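Local coordinates for protein 2-dehydro-3-deoxy-d-gluconate/2-dehydro-3-deoxy-phosphogluconate aldolase (Picrophilus torridus, PDB 4UXD) that is an archaeal aldolase of the dihydrodipicolinate synthetase family, built on a parallel eight-stranded barrel surrounded by helices and assembled from four chains, at residues 249-253 with 254-258; 264-268 with 269-273. One frame throughout, in Å; residues are numbered along the deposited sequence.

Interaction 1 of 2, residues 249-253 with 254-258; sequences LKIEK and NDVIP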
loop_
_atom_site.group_PDB
_atom_site.type_symbol
_atom_site.label_atom_id
_atom_site.label_comp_id
_atom_site.label_asym_id
_atom_site.label_seq_id
_atom_site.Cartn_x
_atom_site.Cartn_y
_atom_site.Cartn_z
ATOM N N LEU A 249 29.272 13.120 -10.251
ATOM C CA LEU A 249 28.360 13.342 -9.134
ATOM C C LEU A 249 27.790 14.758 -9.125
ATOM O O LEU A 249 26.632 14.962 -8.755
ATOM C CB LEU A 249 29.068 13.067 -7.803
ATOM C CG LEU A 249 28.269 13.373 -6.533
ATOM C CD1 LEU A 249 26.958 12.615 -6.489
ATOM C CD2 LEU A 249 29.098 13.074 -5.306
ATOM N N LYS A 250 28.609 15.728 -9.520
ATOM C CA LYS A 250 28.194 17.123 -9.522
ATOM C C LYS A 250 27.119 17.334 -10.585
ATOM O O LYS A 250 26.116 18.014 -10.347
ATOM C CB LYS A 250 29.385 18.048 -9.765
ATOM C CG LYS A 250 29.040 19.527 -9.695
ATOM C CD LYS A 250 30.247 20.416 -9.950
ATOM C CE LYS A 250 30.865 20.188 -11.335
ATOM N NZ LYS A 250 29.909 20.422 -12.463
ATOM N N ILE A 251 27.350 16.739 -11.755
ATOM C CA ILE A 251 26.383 16.755 -12.849
ATOM C C ILE A 251 25.059 16.165 -12.366
ATOM O O ILE A 251 23.987 16.731 -12.589
ATOM C CB ILE A 251 26.908 15.965 -14.091
ATOM C CG1 ILE A 251 28.111 16.680 -14.714
ATOM C CG2 ILE A 251 25.816 15.806 -15.152
ATOM C CD1 ILE A 251 28.876 15.845 -15.750
ATOM N N GLU A 252 25.139 15.030 -11.691
ATOM C CA GLU A 252 23.951 14.369 -11.169
ATOM C C GLU A 252 23.171 15.283 -10.221
ATOM O O GLU A 252 21.941 15.334 -10.272
ATOM C CB GLU A 252 24.343 13.078 -10.442
ATOM C CG GLU A 252 23.174 12.262 -9.879
ATOM C CD GLU A 252 22.449 11.435 -10.937
ATOM O OE1 GLU A 252 21.578 11.994 -11.635
ATOM O OE2 GLU A 252 22.745 10.224 -11.056
ATOM N N LYS A 253 23.886 15.997 -9.355
ATOM C CA LYS A 253 23.234 16.745 -8.282
ATOM C C LYS A 253 22.696 18.084 -8.770
ATOM O O LYS A 253 21.622 18.501 -8.360
ATOM C CB LYS A 253 24.199 16.957 -7.101
ATOM C CG LYS A 253 25.455 17.741 -7.441
ATOM C CD LYS A 253 26.358 17.970 -6.241
ATOM C CE LYS A 253 27.079 16.698 -5.806
ATOM N NZ LYS A 253 27.798 16.855 -4.498
ATOM N N ASN A 254 23.430 18.744 -9.656
ATOM C CA ASN A 254 23.047 20.074 -10.111
ATOM C C ASN A 254 22.189 20.076 -11.384
ATOM O O ASN A 254 21.425 21.011 -11.622
ATOM C CB ASN A 254 24.299 20.921 -10.343
ATOM C CG ASN A 254 25.175 21.015 -9.109
ATOM O OD1 ASN A 254 26.340 20.618 -9.124
ATOM N ND2 ASN A 254 24.616 21.543 -8.031
ATOM N N ASP A 255 22.315 19.034 -12.201
ATOM C CA ASP A 255 21.654 19.007 -13.502
ATOM C C ASP A 255 20.508 18.000 -13.562
ATOM O O ASP A 255 19.347 18.380 -13.703
ATOM C CB ASP A 255 22.677 18.700 -14.586
ATOM C CG ASP A 255 23.861 19.612 -14.511
ATOM O OD1 ASP A 255 23.732 20.668 -13.854
ATOM O OD2 ASP A 255 24.909 19.287 -15.106
ATOM N N VAL A 256 20.845 16.722 -13.431
ATOM C CA VAL A 256 19.883 15.645 -13.589
ATOM C C VAL A 256 18.799 15.688 -12.502
ATOM O O VAL A 256 17.593 15.739 -12.798
ATOM C CB VAL A 256 20.596 14.266 -13.550
ATOM C CG1 VAL A 256 19.641 13.146 -13.962
ATOM C CG2 VAL A 256 21.836 14.263 -14.452
ATOM N N ILE A 257 19.240 15.672 -11.247
ATOM C CA ILE A 257 18.335 15.545 -10.102
ATOM C C ILE A 257 17.365 16.715 -10.011
ATOM O O ILE A 257 16.195 16.514 -9.698
ATOM C CB ILE A 257 19.131 15.408 -8.767
ATOM C CG1 ILE A 257 19.649 13.981 -8.626
ATOM C CG2 ILE A 257 18.266 15.754 -7.536
ATOM C CD1 ILE A 257 20.741 13.826 -7.622
ATOM N N PRO A 258 17.846 17.944 -10.265
ATOM C CA PRO A 258 16.901 19.062 -10.224
ATOM C C PRO A 258 15.932 19.027 -11.392
ATOM O O PRO A 258 14.773 19.418 -11.230
ATOM C CB PRO A 258 17.813 20.289 -10.273
ATOM C CG PRO A 258 19.093 19.798 -9.709
ATOM C CD PRO A 258 19.234 18.426 -10.274
#

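Interaction 2 of 2, residues 264-268 with 269-273; sequences GKYQF and PNAYY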
loop_
_atom_site.group_PDB
_atom_site.type_symbol
_atom_site.label_atom_id
_atom_site.label_comp_id
_atom_site.label_asym_id
_atom_site.label_seq_id
_atom_site.Cartn_x
_atom_site.Cartn_y
_atom_site.Cartn_z
ATOM N N GLY A 264 8.860 15.527 -12.223
ATOM C CA GLY A 264 8.088 14.661 -11.345
ATOM C C GLY A 264 6.966 15.366 -10.608
ATOM O O GLY A 264 6.113 14.723 -9.989
ATOM N N LYS A 265 6.961 16.693 -10.681
ATOM C CA LYS A 265 5.849 17.476 -10.152
ATOM C C LYS A 265 4.590 17.269 -10.988
ATOM O O LYS A 265 3.525 17.758 -10.631
ATOM C CB LYS A 265 6.199 18.968 -10.115
ATOM C CG LYS A 265 7.317 19.349 -9.142
ATOM C CD LYS A 265 6.933 19.101 -7.682
ATOM C CE LYS A 265 8.086 19.404 -6.737
ATOM N NZ LYS A 265 7.809 18.923 -5.356
ATOM N N TYR A 266 4.717 16.550 -12.102
ATOM C CA TYR A 266 3.613 16.370 -13.033
ATOM C C TYR A 266 3.325 14.895 -13.318
ATOM O O TYR A 266 4.191 14.039 -13.166
ATOM C CB TYR A 266 3.921 17.139 -14.322
ATOM C CG TYR A 266 4.079 18.624 -14.056
ATOM C CD1 TYR A 266 3.107 19.319 -13.335
ATOM C CD2 TYR A 266 5.196 19.327 -14.495
ATOM C CE1 TYR A 266 3.233 20.670 -13.066
ATOM C CE2 TYR A 266 5.334 20.686 -14.227
ATOM C CZ TYR A 266 4.347 21.351 -13.506
ATOM O OH TYR A 266 4.458 22.700 -13.224
ATOM N N GLN A 267 2.070 14.628 -13.674
ATOM C CA GLN A 267 1.571 13.312 -14.070
ATOM C C GLN A 267 2.447 12.715 -15.164
ATOM O O GLN A 267 2.641 13.338 -16.213
ATOM C CB GLN A 267 0.112 13.455 -14.535
ATOM C CG GLN A 267 -0.491 12.326 -15.381
ATOM C CD GLN A 267 -0.823 11.076 -14.586
ATOM O OE1 GLN A 267 -1.573 11.116 -13.606
ATOM N NE2 GLN A 267 -0.263 9.952 -15.011
ATOM N N PHE A 268 2.991 11.523 -14.912
ATOM C CA PHE A 268 3.904 10.878 -15.853
ATOM C C PHE A 268 3.181 10.450 -17.151
ATOM O O PHE A 268 2.037 10.000 -17.104
ATOM C CB PHE A 268 4.567 9.669 -15.178
ATOM C CG PHE A 268 5.594 8.970 -16.039
ATOM C CD1 PHE A 268 5.215 7.937 -16.900
ATOM C CD2 PHE A 268 6.933 9.356 -15.998
ATOM C CE1 PHE A 268 6.157 7.289 -17.695
ATOM C CE2 PHE A 268 7.883 8.722 -16.784
ATOM C CZ PHE A 268 7.497 7.680 -17.640
ATOM N N PRO A 269 3.829 10.600 -18.322
ATOM C CA PRO A 269 5.118 11.194 -18.678
ATOM C C PRO A 269 4.931 12.523 -19.395
ATOM O O PRO A 269 5.792 12.956 -20.162
ATOM C CB PRO A 269 5.701 10.168 -19.633
ATOM C CG PRO A 269 4.471 9.708 -20.411
ATOM C CD PRO A 269 3.268 9.882 -19.480
ATOM N N ASN A 270 3.790 13.154 -19.163
ATOM C CA ASN A 270 3.365 14.271 -19.987
ATOM C C ASN A 270 4.400 15.399 -20.062
ATOM O O ASN A 270 4.648 15.932 -21.143
ATOM C CB ASN A 270 2.032 14.775 -19.467
ATOM C CG ASN A 270 0.940 13.724 -19.595
ATOM O OD1 ASN A 270 0.753 13.153 -20.671
ATOM N ND2 ASN A 270 0.237 13.436 -18.491
ATOM N N ALA A 271 5.033 15.714 -18.934
ATOM C CA ALA A 271 6.039 16.770 -18.873
ATOM C C ALA A 271 7.205 16.520 -19.833
ATOM O O ALA A 271 7.783 17.473 -20.358
ATOM C CB ALA A 271 6.562 16.920 -17.458
ATOM N N TYR A 272 7.541 15.250 -20.054
ATOM C CA TYR A 272 8.619 14.881 -20.975
ATOM C C TYR A 272 8.265 15.312 -22.383
ATOM O O TYR A 272 9.123 15.747 -23.153
ATOM C CB TYR A 272 8.885 13.368 -20.954
ATOM C CG TYR A 272 9.560 12.877 -19.688
ATOM C CD1 TYR A 272 8.861 12.789 -18.484
ATOM C CD2 TYR A 272 10.898 12.502 -19.693
ATOM C CE1 TYR A 272 9.479 12.337 -17.326
ATOM C CE2 TYR A 272 11.524 12.059 -18.539
ATOM C CZ TYR A 272 10.808 11.975 -17.364
ATOM O OH TYR A 272 11.428 11.533 -16.226
ATOM N N TYR A 273 6.983 15.186 -22.706
ATOM C CA TYR A 273 6.501 15.520 -24.021
ATOM C C TYR A 273 6.530 17.038 -24.207
ATOM O O TYR A 273 7.097 17.523 -25.181
ATOM C CB TYR A 273 5.102 14.913 -24.243
ATOM C CG TYR A 273 5.186 13.426 -24.559
ATOM C CD1 TYR A 273 5.451 12.492 -23.567
ATOM C CD2 TYR A 273 5.042 12.967 -25.854
ATOM C CE1 TYR A 273 5.557 11.140 -23.856
ATOM C CE2 TYR A 273 5.151 11.619 -26.156
ATOM C CZ TYR A 273 5.408 10.709 -25.157
ATOM O OH TYR A 273 5.508 9.367 -25.460
HETATM O O HOH W 1 5.451 14.046 -16.355
#

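Interaction 1 of 2, residues 249-253 with 254-258
Backbone bonds carry the turn that joins Ile-251 to Asp-255 and Val-256. Ile-251 O takes two N-H groups, Asp-255 N at 2.9 Å and Val-256 N at 3.3 Å, which arrive from opposite faces of its carbonyl plane. Upstream, Asn-254 N bonds to Lys-250 O (2.9 Å) in the usual i to i+4 spacing; downstream, Ile-257 N reaches Glu-252 O (2.9 Å), five residues back. Pro-258 has no N-H to give, and its CD instead packs 3.1 Å from Lys-253 O, where the helix kinks.

Apolar contacts run beside these bonds. Ile-257 CD1 comes to 3.7 Å from Glu-252 CG, the two side chains crossing at about a right angle, and Ile-251 CG2 meets Val-256 CG2 at 4.3 Å.

Two carboxylates tie the turn to neighbouring helices. Glu-252 bends at chi2 (79°), laying OE1 by Val-256 while OE2 accepts from Phe-213 N at the start of helix 212-217. Asp-255 OD2 makes a salt bridge to Arg-236 on helix 233-240.

The i to i+5 bonds of Val-256 N and Ile-257 N mark a pi-type turn within helix 245-264, whose two short segments lie at 37° to each other; the kink at Pro-258 follows it.

Interaction 2 of 2, residues 264-268 with 269-273
A type VIa (cis-proline) turn, Gln-267 to Asn-270, leads into helix 270-279, and Phe-268 and Pro-269, joined by the cis peptide, form its aromatic-proline pair. Pro-269 CB points onto one face of the Phe-268 ring, 3.5 Å from its centroid and 10° off the normal, a CH-pi contact. CG of Phe-268 stands anti to its own N (chi1 -177°), beside the carbonyl carbon, and this puts the ring face against Pro-269 CB. The same ring turns an edge toward the face of Tyr-272 in an offset edge-to-face pair, with centroids 5.7 Å apart and planes at 65°. Tyr-272 also packs on Met-260 and Leu-263 of helix 245-264, and its OH bonds to a bound glycerol.

Gln-267 O gathers the polar contacts at the helix start. Asn-270 N donates to it at 3.2 Å, in the carbonyl plane on a lone pair, and a water bonded to Ala-271 N lies 2.9 Å from Gln-267 O. The amide of Gln-267 faces a third subunit, where NE2 bonds to Lys-130 O and OE1 accepts from Asn-132 N. Within the turn, NE2 also donates to Phe-268 O at 3.1 Å. On the flank of the turn, Ala-271 CB touches the edge of the Tyr-266 ring, 4.1 Å from CD2.

Both contacts belong to the helical C-terminal part that follows the last strand of the barrel, 222-224. Interaction 1 comes first, inside helix 245-264; interaction 2 opens where that helix ends and carries the chain into helix 270-279. Their centres are 19 Å apart and their nearest atoms about 7 Å, without touching, and a little over one helical turn, 259-263, lies between them in the chain. Residues 249-258 pack against helices 233-240 and 212-217, whereas 264-273 reaches the loops after strands 27-31 and 61-63, where Tyr-273 OH bonds to Thr-34 N and Thr-68 O. The C-terminal helices are thus fastened at two places, with the second subunit touching Leu-249 and the third Gln-267.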